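Local structure of oxidoreductase (Azotobacter vinelandii, 7D5M) at residues Gln171-Phe176 / Ala262-Ser267; Phe221-Leu226 / Thr246-Glu251; Met167-Phe172 / Met255-Ser260. The protein binds NAD+ and, as an inositol dehydrogenase homologue of the Gfo/Idh/MocA family, probably catalyses NAD-dependent oxidation or reduction of a sugar or polyol substrate. All blocks are in the same frame, centred on the assembly; numbering follows the deposited sequence.

Contact 1 (Gln171-Phe176 / Ala262-Ser267)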
ATOM      1  N   GLN A 171      10.636  13.811   7.553  1.00 12.86           N
ATOM      2  CA  GLN A 171       9.960  14.756   6.650  1.00 12.56           C
ATOM      3  C   GLN A 171       8.626  15.147   7.271  1.00 11.80           C
ATOM      4  O   GLN A 171       8.008  14.335   7.978  1.00 11.19           O
ATOM      5  CB  GLN A 171       9.826  14.184   5.239  1.00 13.18           C
ATOM      6  CG  GLN A 171       8.863  13.012   5.117  1.00 14.02           C
ATOM      7  CD  GLN A 171       8.549  12.638   3.685  1.00 14.83           C
ATOM      8  OE1 GLN A 171       9.411  12.166   2.944  1.00 17.00           O
ATOM      9  NE2 GLN A 171       7.301  12.834   3.286  1.00 14.11           N
ATOM     10  N   PHE A 172       8.233  16.382   7.029  1.00 11.21           N
ATOM     11  CA  PHE A 172       6.827  16.819   7.136  1.00 11.06           C
ATOM     12  C   PHE A 172       6.586  17.687   5.907  1.00 11.09           C
ATOM     13  O   PHE A 172       6.964  18.865   5.914  1.00 10.53           O
ATOM     14  CB  PHE A 172       6.555  17.490   8.483  1.00 11.68           C
ATOM     15  CG  PHE A 172       5.095  17.572   8.852  1.00 11.69           C
ATOM     16  CD1 PHE A 172       4.101  17.538   7.885  1.00 12.60           C
ATOM     17  CD2 PHE A 172       4.712  17.695  10.179  1.00 12.66           C
ATOM     18  CE1 PHE A 172       2.763  17.632   8.235  1.00 12.29           C
ATOM     19  CE2 PHE A 172       3.376  17.805  10.525  1.00 12.59           C
ATOM     20  CZ  PHE A 172       2.402  17.758   9.557  1.00 12.48           C
ATOM     21  N   ALA A 173       6.079  17.068   4.846  1.00 10.73           N
ATOM     22  CA  ALA A 173       6.033  17.644   3.485  1.00 10.86           C
ATOM     23  C   ALA A 173       4.625  17.471   2.923  1.00 10.93           C
ATOM     24  O   ALA A 173       4.328  16.412   2.357  1.00 10.82           O
ATOM     25  CB  ALA A 173       7.071  16.979   2.615  1.00 10.80           C
ATOM     26  N   HIS A 174       3.784  18.488   3.111  1.00 10.75           N
ATOM     27  CA  HIS A 174       2.398  18.552   2.595  1.00 10.81           C
ATOM     28  C   HIS A 174       2.335  19.581   1.463  1.00 10.88           C
ATOM     29  O   HIS A 174       3.301  20.333   1.283  1.00 10.47           O
ATOM     30  CB  HIS A 174       1.416  18.867   3.728  1.00 11.02           C
ATOM     31  CG  HIS A 174       1.516  20.263   4.232  1.00 11.26           C
ATOM     32  ND1 HIS A 174       0.849  21.314   3.628  1.00 11.84           N
ATOM     33  CD2 HIS A 174       2.191  20.781   5.275  1.00 11.73           C
ATOM     34  CE1 HIS A 174       1.114  22.430   4.290  1.00 12.14           C
ATOM     35  NE2 HIS A 174       1.917  22.120   5.320  1.00 11.72           N
ATOM     36  N   GLY A 175       1.231  19.596   0.717  1.00 10.97           N
ATOM     37  CA  GLY A 175       1.105  20.441  -0.479  1.00 11.23           C
ATOM     38  C   GLY A 175       0.056  21.525  -0.324  1.00 11.39           C
ATOM     39  O   GLY A 175      -0.238  22.187  -1.325  1.00 11.39           O
ATOM     40  N   PHE A 176      -0.510  21.732   0.865  1.00 11.94           N
ATOM     41  CA  PHE A 176      -1.694  22.625   0.985  1.00 12.46           C
ATOM     42  C   PHE A 176      -1.347  24.061   0.603  1.00 12.89           C
ATOM     43  O   PHE A 176      -2.292  24.761   0.220  1.00 13.48           O
ATOM     44  CB  PHE A 176      -2.326  22.586   2.372  1.00 12.86           C
ATOM     45  CG  PHE A 176      -3.054  21.290   2.621  1.00 13.37           C
ATOM     46  CD1 PHE A 176      -4.265  21.019   2.012  1.00 13.69           C
ATOM     47  CD2 PHE A 176      -2.497  20.333   3.443  1.00 14.17           C
ATOM     48  CE1 PHE A 176      -4.913  19.811   2.234  1.00 13.87           C
ATOM     49  CE2 PHE A 176      -3.156  19.137   3.682  1.00 14.62           C
ATOM     50  CZ  PHE A 176      -4.353  18.873   3.064  1.00 14.28           C
ATOM     51  N   ALA A 262       5.565  22.905   2.664  1.00 10.34           N
ATOM     52  CA  ALA A 262       4.128  23.191   2.501  1.00 10.35           C
ATOM     53  C   ALA A 262       3.785  23.239   1.010  1.00 10.41           C
ATOM     54  O   ALA A 262       2.631  23.545   0.694  1.00 10.20           O
ATOM     55  CB  ALA A 262       3.782  24.481   3.201  1.00 10.25           C
ATOM     56  N   VAL A 263       4.734  22.889   0.135  1.00 10.89           N
ATOM     57  CA  VAL A 263       4.568  22.989  -1.347  1.00 11.17           C
ATOM     58  C   VAL A 263       4.829  21.623  -2.008  1.00 11.15           C
ATOM     59  O   VAL A 263       5.075  21.580  -3.234  1.00 10.73           O
ATOM     60  CB  VAL A 263       5.469  24.103  -1.911  1.00 11.90           C
ATOM     61  CG1 VAL A 263       5.091  25.442  -1.313  1.00 11.94           C
ATOM     62  CG2 VAL A 263       6.946  23.823  -1.696  1.00 12.11           C
ATOM     63  N   ASN A 264       4.718  20.531  -1.250  1.00 10.54           N
ATOM     64  CA  ASN A 264       4.808  19.165  -1.817  1.00 10.22           C
ATOM     65  C   ASN A 264       3.451  18.817  -2.436  1.00 10.25           C
ATOM     66  O   ASN A 264       2.652  18.087  -1.804  1.00  9.88           O
ATOM     67  CB  ASN A 264       5.269  18.162  -0.766  1.00 10.18           C
ATOM     68  CG  ASN A 264       5.373  16.769  -1.333  1.00 10.34           C
ATOM     69  OD1 ASN A 264       5.460  16.603  -2.550  1.00 10.24           O
ATOM     70  ND2 ASN A 264       5.362  15.780  -0.449  1.00 10.32           N
ATOM     71  N   ALA A 265       3.185  19.345  -3.631  1.00 10.45           N
ATOM     72  CA  ALA A 265       1.871  19.287  -4.298  1.00 10.71           C
ATOM     73  C   ALA A 265       1.342  17.849  -4.267  1.00 10.52           C
ATOM     74  O   ALA A 265       2.093  16.944  -4.648  1.00 10.93           O
ATOM     75  CB  ALA A 265       1.983  19.815  -5.709  1.00 10.71           C
ATOM     76  N   GLY A 266       0.094  17.660  -3.820  1.00 10.88           N
ATOM     77  CA  GLY A 266      -0.587  16.352  -3.807  1.00 10.73           C
ATOM     78  C   GLY A 266      -0.445  15.625  -2.479  1.00 10.95           C
ATOM     79  O   GLY A 266      -1.245  14.695  -2.232  1.00 11.02           O
ATOM     80  N   SER A 267       0.526  16.001  -1.645  1.00 10.84           N
ATOM     81  CA  SER A 267       0.748  15.351  -0.328  1.00 11.32           C
ATOM     82  C   SER A 267      -0.307  15.849   0.666  1.00 11.38           C
ATOM     83  O   SER A 267      -0.431  17.063   0.863  1.00 10.92           O
ATOM     84  CB  SER A 267       2.134  15.580   0.204  1.00 11.37           C
ATOM     85  OG  SER A 267       2.248  15.004   1.508  1.00 11.23           O
TER
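His174 and Ala262 meet where strands 165-173 and 255-261, parallel neighbours in the mixed sheet of the C-terminal alpha/beta domain, give way to loops, the second of which folds into a type II beta turn from Asn264 to Ser267. The imidazole of His174 stands over Ala262 because CG lies between the backbone N and the carbonyl carbon (chi1 71°). Ala262 CA is 3.8 Å from the ring centroid and 19° off the ring normal, which defines a CH-pi contact, and Ala262 CB touches His174 CE1 at 3.5 Å. Phe176 N donates to His174 ND1 at 3.1 Å within the ring plane, a bond that helps fix the ring's rotation. The ring also packs edge-to-face with His177.

Backbone bonds tie the rest together: Asn264 N reaches His174 O at 2.9 Å, and Gly175 N reaches Ser267 O at 3.0 Å. Gly175 CA comes within 3.1 Å of Asn264 O, an approach that glycine's lack of a side chain allows, since a CB there would collide with Asn264 O and Ala265 CA. The amide oxygen OD1 of Asn264 is taken by Arg274 of the second subunit, so the turn also belongs to a subunit interface. Two side chains grip one carbonyl: Ser267 OG lies 2.7 Å from Ala173 O, in the carbonyl plane on a lone pair, whereas Asn264 ND2 meets Ala173 O at 3.1 Å from 56° above that plane.

Contact 2 (Phe221-Leu226 / Thr246-Glu251)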
ATOM      1  N   PHE A 221      20.904  11.136  21.683  1.00 22.06           N
ATOM      2  CA  PHE A 221      21.510  11.706  20.455  1.00 22.07           C
ATOM      3  C   PHE A 221      21.657  13.217  20.618  1.00 21.73           C
ATOM      4  O   PHE A 221      20.746  13.874  21.151  1.00 21.18           O
ATOM      5  CB  PHE A 221      20.719  11.330  19.201  1.00 22.45           C
ATOM      6  CG  PHE A 221      21.239  10.066  18.571  1.00 24.11           C
ATOM      7  CD1 PHE A 221      21.448   8.933  19.341  1.00 25.23           C
ATOM      8  CD2 PHE A 221      21.545  10.021  17.222  1.00 26.06           C
ATOM      9  CE1 PHE A 221      21.948   7.777  18.770  1.00 26.10           C
ATOM     10  CE2 PHE A 221      22.044   8.861  16.654  1.00 26.27           C
ATOM     11  CZ  PHE A 221      22.260   7.754  17.436  1.00 25.20           C
ATOM     12  N   ARG A 222      22.797  13.727  20.153  1.00 20.37           N
ATOM     13  CA  ARG A 222      23.141  15.166  20.193  1.00 21.25           C
ATOM     14  C   ARG A 222      23.584  15.596  18.801  1.00 19.47           C
ATOM     15  O   ARG A 222      24.492  14.961  18.247  1.00 19.70           O
ATOM     16  CB  ARG A 222      24.262  15.428  21.198  1.00 22.41           C
ATOM     17  CG  ARG A 222      23.898  15.070  22.631  1.00 23.78           C
ATOM     18  CD  ARG A 222      22.797  15.940  23.208  1.00 26.20           C
ATOM     19  NE  ARG A 222      22.539  15.537  24.587  1.00 26.88           N
ATOM     20  CZ  ARG A 222      21.599  14.677  24.977  1.00 28.01           C
ATOM     21  NH1 ARG A 222      20.773  14.125  24.101  1.00 28.31           N
ATOM     22  NH2 ARG A 222      21.484  14.376  26.258  1.00 29.55           N
ATOM     23  N   ILE A 223      22.977  16.656  18.282  1.00 18.14           N
ATOM     24  CA  ILE A 223      23.388  17.258  16.990  1.00 18.02           C
ATOM     25  C   ILE A 223      24.717  17.988  17.220  1.00 18.54           C
ATOM     26  O   ILE A 223      24.780  18.842  18.141  1.00 18.23           O
ATOM     27  CB  ILE A 223      22.293  18.186  16.435  1.00 17.56           C
ATOM     28  CG1 ILE A 223      20.946  17.471  16.312  1.00 17.33           C
ATOM     29  CG2 ILE A 223      22.735  18.789  15.113  1.00 17.38           C
ATOM     30  CD1 ILE A 223      19.769  18.406  16.214  1.00 17.80           C
ATOM     31  N   LYS A 224      25.740  17.640  16.438  1.00 18.42           N
ATOM     32  CA  LYS A 224      27.071  18.301  16.468  1.00 20.36           C
ATOM     33  C   LYS A 224      27.062  19.512  15.527  1.00 20.29           C
ATOM     34  O   LYS A 224      27.507  20.609  15.938  1.00 19.13           O
ATOM     35  CB  LYS A 224      28.161  17.306  16.070  1.00 22.08           C
ATOM     36  CG  LYS A 224      29.575  17.847  16.206  1.00 24.75           C
ATOM     37  CD  LYS A 224      30.589  17.144  15.343  1.00 26.97           C
ATOM     38  CE  LYS A 224      30.595  15.643  15.528  1.00 29.68           C
ATOM     39  NZ  LYS A 224      31.017  14.949  14.291  1.00 31.52           N
ATOM     40  N   ARG A 225      26.592  19.327  14.289  1.00 20.65           N
ATOM     41  CA  ARG A 225      26.572  20.394  13.254  1.00 20.89           C
ATOM     42  C   ARG A 225      25.336  20.215  12.383  1.00 19.22           C
ATOM     43  O   ARG A 225      24.866  19.084  12.282  1.00 16.93           O
ATOM     44  CB  ARG A 225      27.779  20.321  12.317  1.00 23.68           C
ATOM     45  CG  ARG A 225      29.134  20.361  13.002  1.00 27.01           C
ATOM     46  CD  ARG A 225      30.217  20.733  12.005  1.00 29.35           C
ATOM     47  NE  ARG A 225      30.258  19.816  10.870  1.00 31.39           N
ATOM     48  CZ  ARG A 225      30.827  20.074   9.692  1.00 31.60           C
ATOM     49  NH1 ARG A 225      31.397  21.247   9.464  1.00 33.08           N
ATOM     50  NH2 ARG A 225      30.814  19.159   8.738  1.00 31.26           N
ATOM     51  N   LEU A 226      24.867  21.286  11.749  1.00 17.46           N
ATOM     52  CA  LEU A 226      23.839  21.149  10.699  1.00 17.02           C
ATOM     53  C   LEU A 226      24.060  22.193   9.611  1.00 16.51           C
ATOM     54  O   LEU A 226      24.760  23.197   9.829  1.00 15.85           O
ATOM     55  CB  LEU A 226      22.424  21.198  11.290  1.00 17.04           C
ATOM     56  CG  LEU A 226      21.919  22.500  11.911  1.00 16.82           C
ATOM     57  CD1 LEU A 226      21.576  23.553  10.867  1.00 17.00           C
ATOM     58  CD2 LEU A 226      20.674  22.210  12.744  1.00 16.98           C
ATOM     59  N   THR A 246      17.296  20.230   5.825  1.00 12.27           N
ATOM     60  CA  THR A 246      18.247  20.303   6.950  1.00 12.12           C
ATOM     61  C   THR A 246      19.041  19.005   7.009  1.00 12.85           C
ATOM     62  O   THR A 246      18.442  17.938   7.210  1.00 13.55           O
ATOM     63  CB  THR A 246      17.558  20.592   8.282  1.00 11.75           C
ATOM     64  OG1 THR A 246      16.755  21.752   8.087  1.00 11.62           O
ATOM     65  CG2 THR A 246      18.570  20.793   9.390  1.00 11.79           C
ATOM     66  N   LEU A 247      20.351  19.104   6.832  1.00 13.14           N
ATOM     67  CA  LEU A 247      21.265  17.960   6.985  1.00 13.75           C
ATOM     68  C   LEU A 247      22.051  18.146   8.285  1.00 14.12           C
ATOM     69  O   LEU A 247      22.555  19.274   8.555  1.00 14.82           O
ATOM     70  CB  LEU A 247      22.174  17.874   5.758  1.00 14.25           C
ATOM     71  CG  LEU A 247      23.065  16.639   5.702  1.00 15.15           C
ATOM     72  CD1 LEU A 247      22.242  15.364   5.592  1.00 15.28           C
ATOM     73  CD2 LEU A 247      24.029  16.739   4.532  1.00 16.10           C
ATOM     74  N   MET A 248      22.112  17.093   9.088  1.00 14.29           N
ATOM     75  CA  MET A 248      22.724  17.148  10.435  1.00 14.83           C
ATOM     76  C   MET A 248      23.732  16.014  10.603  1.00 14.90           C
ATOM     77  O   MET A 248      23.487  14.893  10.113  1.00 13.90           O
ATOM     78  CB  MET A 248      21.632  17.027  11.499  1.00 15.54           C
ATOM     79  CG  MET A 248      20.473  17.951  11.235  1.00 15.99           C
ATOM     80  SD  MET A 248      19.347  18.030  12.626  1.00 17.12           S
ATOM     81  CE  MET A 248      18.600  16.409  12.576  1.00 16.36           C
ATOM     82  N   GLU A 249      24.832  16.315  11.284  1.00 14.95           N
ATOM     83  CA  GLU A 249      25.764  15.301  11.822  1.00 16.80           C
ATOM     84  C   GLU A 249      25.516  15.209  13.321  1.00 15.99           C
ATOM     85  O   GLU A 249      25.601  16.250  13.987  1.00 15.25           O
ATOM     86  CB  GLU A 249      27.222  15.685  11.585  1.00 18.78           C
ATOM     87  CG  GLU A 249      27.527  16.133  10.172  1.00 22.06           C
ATOM     88  CD  GLU A 249      28.981  16.534   9.968  1.00 26.02           C
ATOM     89  OE1 GLU A 249      29.703  16.644  10.983  1.00 29.13           O
ATOM     90  OE2 GLU A 249      29.392  16.736   8.795  1.00 27.82           O
ATOM     91  N   TYR A 250      25.192  14.021  13.810  1.00 15.47           N
ATOM     92  CA  TYR A 250      25.099  13.733  15.259  1.00 16.15           C
ATOM     93  C   TYR A 250      26.496  13.423  15.798  1.00 17.23           C
ATOM     94  O   TYR A 250      27.354  12.944  15.027  1.00 16.62           O
ATOM     95  CB  TYR A 250      24.167  12.555  15.519  1.00 15.41           C
ATOM     96  CG  TYR A 250      22.735  12.784  15.116  1.00 15.31           C
ATOM     97  CD1 TYR A 250      21.873  13.497  15.930  1.00 15.75           C
ATOM     98  CD2 TYR A 250      22.230  12.277  13.931  1.00 15.01           C
ATOM     99  CE1 TYR A 250      20.554  13.710  15.577  1.00 15.55           C
ATOM    100  CE2 TYR A 250      20.908  12.478  13.568  1.00 14.98           C
ATOM    101  CZ  TYR A 250      20.065  13.193  14.395  1.00 15.03           C
ATOM    102  OH  TYR A 250      18.753  13.410  14.072  1.00 15.80           O
ATOM    103  N   GLU A 251      26.709  13.670  17.095  1.00 19.13           N
ATOM    104  CA  GLU A 251      27.898  13.148  17.819  1.00 20.87           C
ATOM    105  C   GLU A 251      27.899  11.631  17.631  1.00 19.52           C
ATOM    106  O   GLU A 251      26.836  11.017  17.842  1.00 19.50           O
ATOM    107  CB  GLU A 251      27.867  13.512  19.308  1.00 23.20           C
ATOM    108  CG  GLU A 251      28.008  14.997  19.595  1.00 26.69           C
ATOM    109  CD  GLU A 251      29.369  15.613  19.313  1.00 29.91           C
ATOM    110  OE1 GLU A 251      30.337  14.856  19.069  1.00 32.94           O
ATOM    111  OE2 GLU A 251      29.454  16.860  19.329  1.00 33.55           O
TER
HETATM  112  O   HOH W   1      24.789  11.661  19.478  1.00 19.93           O
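Ile223 and Met248 form the apolar centre, the tip of Ile223 (CD1) resting on Met248 SD at 3.6 Å. Ile223 CG1 also reaches the Tyr250 ring at CE1, 3.9 Å away, and farther on Leu226 CB packs on Met248 CG at 3.8 Å. Trp372 of helix 363-381 touches Leu226 and Met248, while Met170 of strand 165-173 touches both Met248 and Tyr250. At the other end of the cluster Phe221 presents its edge to the face of Tyr250 in a T-shaped pair, with centroids 5.2 Å apart and planes at 66°.

Farther out, Glu251 N donates to Arg222 O, and a water bridges Arg222 N and Glu251 O. Glu249 O accepts two amides, Lys224 N at 2.8 Å and Arg225 N at 3.2 Å, both in its carbonyl plane. The Lys224 and Glu251 side chains cross at about a right angle, Lys224 CG near Glu251 OE2.

On the face away from Leu226 and Met248, Arg225 and Glu249 run side by side. Arg225 NH2 makes a salt bridge to Glu249 OE2 at 2.8 Å, meeting the oxygen from 44° above the carboxylate plane, and Arg225 NE adds a weak bond to Glu249 OE1 at 3.2 Å. The two flat groups lie 57° apart. Lys224 NZ joins as a long ion pair with Glu249 OE1, and Trp386 offers Arg225 a cation-pi contact. Two residues facing one, with the shared acceptor, define a classic beta bulge, here set in the antiparallel hairpin of strands 223-231 and 243-250 in the C-terminal alpha/beta domain.

Contact 3 (Met167-Phe172 / Met255-Ser260)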
ATOM      1  N   MET A 167      21.392   6.506  10.487  1.00 12.25           N
ATOM      2  CA  MET A 167      20.657   7.638   9.874  1.00 12.74           C
ATOM      3  C   MET A 167      19.281   7.816  10.495  1.00 12.48           C
ATOM      4  O   MET A 167      18.643   6.818  10.876  1.00 11.70           O
ATOM      5  CB  MET A 167      20.466   7.439   8.376  1.00 14.27           C
ATOM      6  CG  MET A 167      21.704   7.702   7.602  1.00 16.29           C
ATOM      7  SD  MET A 167      21.619   6.768   6.101  1.00 23.10           S
ATOM      8  CE  MET A 167      22.172   5.231   6.827  1.00 16.73           C
ATOM      9  N   VAL A 168      18.858   9.072  10.540  1.00 11.87           N
ATOM     10  CA  VAL A 168      17.500   9.490  10.968  1.00 12.18           C
ATOM     11  C   VAL A 168      16.929  10.369   9.855  1.00 11.89           C
ATOM     12  O   VAL A 168      17.405  11.501   9.700  1.00 11.91           O
ATOM     13  CB  VAL A 168      17.539  10.223  12.320  1.00 12.81           C
ATOM     14  CG1 VAL A 168      16.131  10.382  12.873  1.00 13.03           C
ATOM     15  CG2 VAL A 168      18.442   9.506  13.316  1.00 13.07           C
ATOM     16  N   HIS A 169      15.970   9.838   9.096  1.00 11.98           N
ATOM     17  CA  HIS A 169      15.339  10.515   7.934  1.00 12.41           C
ATOM     18  C   HIS A 169      13.944  10.982   8.331  1.00 12.43           C
ATOM     19  O   HIS A 169      13.090  10.141   8.625  1.00 12.47           O
ATOM     20  CB  HIS A 169      15.342   9.601   6.712  1.00 12.60           C
ATOM     21  CG  HIS A 169      16.691   9.528   6.101  1.00 13.71           C
ATOM     22  ND1 HIS A 169      16.882   9.245   4.773  1.00 13.97           N
ATOM     23  CD2 HIS A 169      17.909   9.767   6.627  1.00 13.73           C
ATOM     24  CE1 HIS A 169      18.173   9.256   4.516  1.00 14.13           C
ATOM     25  NE2 HIS A 169      18.828   9.566   5.634  1.00 14.56           N
ATOM     26  N   MET A 170      13.750  12.293   8.324  1.00 12.49           N
ATOM     27  CA  MET A 170      12.524  12.955   8.813  1.00 12.78           C
ATOM     28  C   MET A 170      11.959  13.811   7.689  1.00 13.20           C
ATOM     29  O   MET A 170      12.745  14.459   6.960  1.00 12.96           O
ATOM     30  CB  MET A 170      12.854  13.823  10.023  1.00 13.62           C
ATOM     31  CG  MET A 170      13.173  13.003  11.246  1.00 13.88           C
ATOM     32  SD  MET A 170      14.083  13.935  12.457  1.00 14.06           S
ATOM     33  CE  MET A 170      15.746  13.836  11.793  1.00 13.68           C
ATOM     34  N   GLN A 171      10.636  13.811   7.553  1.00 12.86           N
ATOM     35  CA  GLN A 171       9.960  14.756   6.650  1.00 12.56           C
ATOM     36  C   GLN A 171       8.626  15.147   7.271  1.00 11.80           C
ATOM     37  O   GLN A 171       8.008  14.335   7.978  1.00 11.19           O
ATOM     38  CB  GLN A 171       9.826  14.184   5.239  1.00 13.18           C
ATOM     39  CG  GLN A 171       8.863  13.012   5.117  1.00 14.02           C
ATOM     40  CD  GLN A 171       8.549  12.638   3.685  1.00 14.83           C
ATOM     41  OE1 GLN A 171       9.411  12.166   2.944  1.00 17.00           O
ATOM     42  NE2 GLN A 171       7.301  12.834   3.286  1.00 14.11           N
ATOM     43  N   PHE A 172       8.233  16.382   7.029  1.00 11.21           N
ATOM     44  CA  PHE A 172       6.827  16.819   7.136  1.00 11.06           C
ATOM     45  C   PHE A 172       6.586  17.687   5.907  1.00 11.09           C
ATOM     46  O   PHE A 172       6.964  18.865   5.914  1.00 10.53           O
ATOM     47  CB  PHE A 172       6.555  17.490   8.483  1.00 11.68           C
ATOM     48  CG  PHE A 172       5.095  17.572   8.852  1.00 11.69           C
ATOM     49  CD1 PHE A 172       4.101  17.538   7.885  1.00 12.60           C
ATOM     50  CD2 PHE A 172       4.712  17.695  10.179  1.00 12.66           C
ATOM     51  CE1 PHE A 172       2.763  17.632   8.235  1.00 12.29           C
ATOM     52  CE2 PHE A 172       3.376  17.805  10.525  1.00 12.59           C
ATOM     53  CZ  PHE A 172       2.402  17.758   9.557  1.00 12.48           C
ATOM     54  N   MET A 255      23.907  10.401  10.783  1.00 12.61           N
ATOM     55  CA  MET A 255      23.435  11.557   9.979  1.00 12.98           C
ATOM     56  C   MET A 255      21.926  11.711  10.153  1.00 12.61           C
ATOM     57  O   MET A 255      21.232  10.696  10.328  1.00 12.27           O
ATOM     58  CB  MET A 255      23.753  11.372   8.492  1.00 13.52           C
ATOM     59  CG  MET A 255      25.237  11.244   8.198  1.00 13.71           C
ATOM     60  SD  MET A 255      26.184  12.722   8.676  1.00 15.22           S
ATOM     61  CE  MET A 255      25.666  13.893   7.427  1.00 15.33           C
ATOM     62  N   GLY A 256      21.459  12.950  10.083  1.00 11.96           N
ATOM     63  CA  GLY A 256      20.036  13.295  10.146  1.00 11.81           C
ATOM     64  C   GLY A 256      19.652  14.121   8.943  1.00 12.07           C
ATOM     65  O   GLY A 256      20.454  14.972   8.500  1.00 11.96           O
ATOM     66  N   LEU A 257      18.450  13.910   8.429  1.00 12.12           N
ATOM     67  CA  LEU A 257      17.933  14.711   7.308  1.00 12.03           C
ATOM     68  C   LEU A 257      16.500  15.085   7.642  1.00 11.82           C
ATOM     69  O   LEU A 257      15.753  14.173   8.029  1.00 11.82           O
ATOM     70  CB  LEU A 257      18.011  13.873   6.034  1.00 12.28           C
ATOM     71  CG  LEU A 257      17.384  14.498   4.789  1.00 12.82           C
ATOM     72  CD1 LEU A 257      18.132  15.744   4.352  1.00 13.71           C
ATOM     73  CD2 LEU A 257      17.336  13.477   3.666  1.00 12.70           C
ATOM     74  N   VAL A 258      16.157  16.365   7.509  1.00 11.69           N
ATOM     75  CA  VAL A 258      14.754  16.840   7.680  1.00 11.30           C
ATOM     76  C   VAL A 258      14.340  17.570   6.408  1.00 11.38           C
ATOM     77  O   VAL A 258      14.988  18.578   6.044  1.00 11.73           O
ATOM     78  CB  VAL A 258      14.562  17.749   8.905  1.00 11.44           C
ATOM     79  CG1 VAL A 258      13.089  18.058   9.139  1.00 11.41           C
ATOM     80  CG2 VAL A 258      15.197  17.155  10.153  1.00 11.98           C
ATOM     81  N   TRP A 259      13.305  17.063   5.746  1.00 10.55           N
ATOM     82  CA  TRP A 259      12.632  17.775   4.639  1.00 10.57           C
ATOM     83  C   TRP A 259      11.354  18.417   5.184  1.00 10.79           C
ATOM     84  O   TRP A 259      10.436  17.678   5.577  1.00 11.29           O
ATOM     85  CB  TRP A 259      12.371  16.833   3.459  1.00 10.57           C
ATOM     86  CG  TRP A 259      11.606  17.494   2.360  1.00 10.56           C
ATOM     87  CD1 TRP A 259      11.676  18.803   1.978  1.00 10.81           C
ATOM     88  CD2 TRP A 259      10.647  16.874   1.488  1.00 10.63           C
ATOM     89  NE1 TRP A 259      10.823  19.043   0.934  1.00 10.74           N
ATOM     90  CE2 TRP A 259      10.180  17.876   0.612  1.00 10.57           C
ATOM     91  CE3 TRP A 259      10.158  15.569   1.350  1.00 10.70           C
ATOM     92  CZ2 TRP A 259       9.241  17.605  -0.380  1.00 10.63           C
ATOM     93  CZ3 TRP A 259       9.230  15.301   0.371  1.00 10.68           C
ATOM     94  CH2 TRP A 259       8.779  16.310  -0.485  1.00 10.65           C
ATOM     95  N   SER A 260      11.322  19.749   5.267  1.00 10.92           N
ATOM     96  CA  SER A 260      10.155  20.558   5.703  1.00 10.96           C
ATOM     97  C   SER A 260       9.498  21.170   4.466  1.00 10.83           C
ATOM     98  O   SER A 260      10.224  21.807   3.686  1.00 10.88           O
ATOM     99  CB  SER A 260      10.579  21.642   6.678  1.00 10.71           C
ATOM    100  OG  SER A 260      11.317  21.107   7.765  1.00 11.17           O
TER
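Gln171 CG sits between the backbone N and the carbonyl carbon (chi1 69°), and Trp259 CG is anti to its backbone N (chi1 176°); these torsions lay the two side chains alongside each other on one face of a parallel strand pair in the mixed sheet of the Gfo/Idh/MocA C-terminal alpha/beta domain. Gln171 OE1 approaches the indole at its edge, 3.8 Å from Trp259 CE3, with the amide and ring planes 80° apart. Their polar ends are engaged beyond the pair: Gln171 NE2 bonds to Gly270 O and Trp259 NE1 to Asn243 OD1.

On the same face the His169 ring is covered on one side by Leu257, whose CB is 4.1 Å from His169 CD2. His169 NE2 is hydrogen-bonded to Tyr245 OH of the second subunit, and the rings of His169 and Trp259 each meet the other residue's counterpart in that subunit, so this face of the sheet forms a subunit interface.

The reverse face carries Met170 and Val258. A bend at the end of the Met170 chain brings CE to within 3.7 Å of Val258 CG2. Helix 202-217 packs on this side, touching Val168, Met170 and Phe172, which places the sheet between that helix and the second subunit.

Residues pair one for one from Met167-Met255 to Phe172-Ser260, without a register shift. Five backbone hydrogen bonds hold them, alternating in direction: Met170 N donates to Leu257 O at 2.8 Å, then Trp259 N to Met170 O at 2.9 Å. At the last rung Trp259 O receives Phe172 N at 2.9 Å and also a CA-H...O contact from Gln171 CA at 3.1 Å.

From the N terminus, strand 165-173 comes first and starts both contact 3 and contact 1, which share Gln171 and Phe172. Helix 202-217 and then hairpin 223-231/243-250 follow; contact 2 closes the hairpin after only 19 intervening residues and is nested inside the loops of both other contacts. The chain then enters strand 255-261, where contact 3 closes a loop of 82 residues, and contact 1 follows just beyond, closing 85. Trp259 of contact 3 packs against Asn264 and Ala173 of contact 1. Strands 243-250 and 255-261 are neighbours, Met248 N probably bonding to Gly256 O; contact 1 reaches the same sheet through strand 165-173.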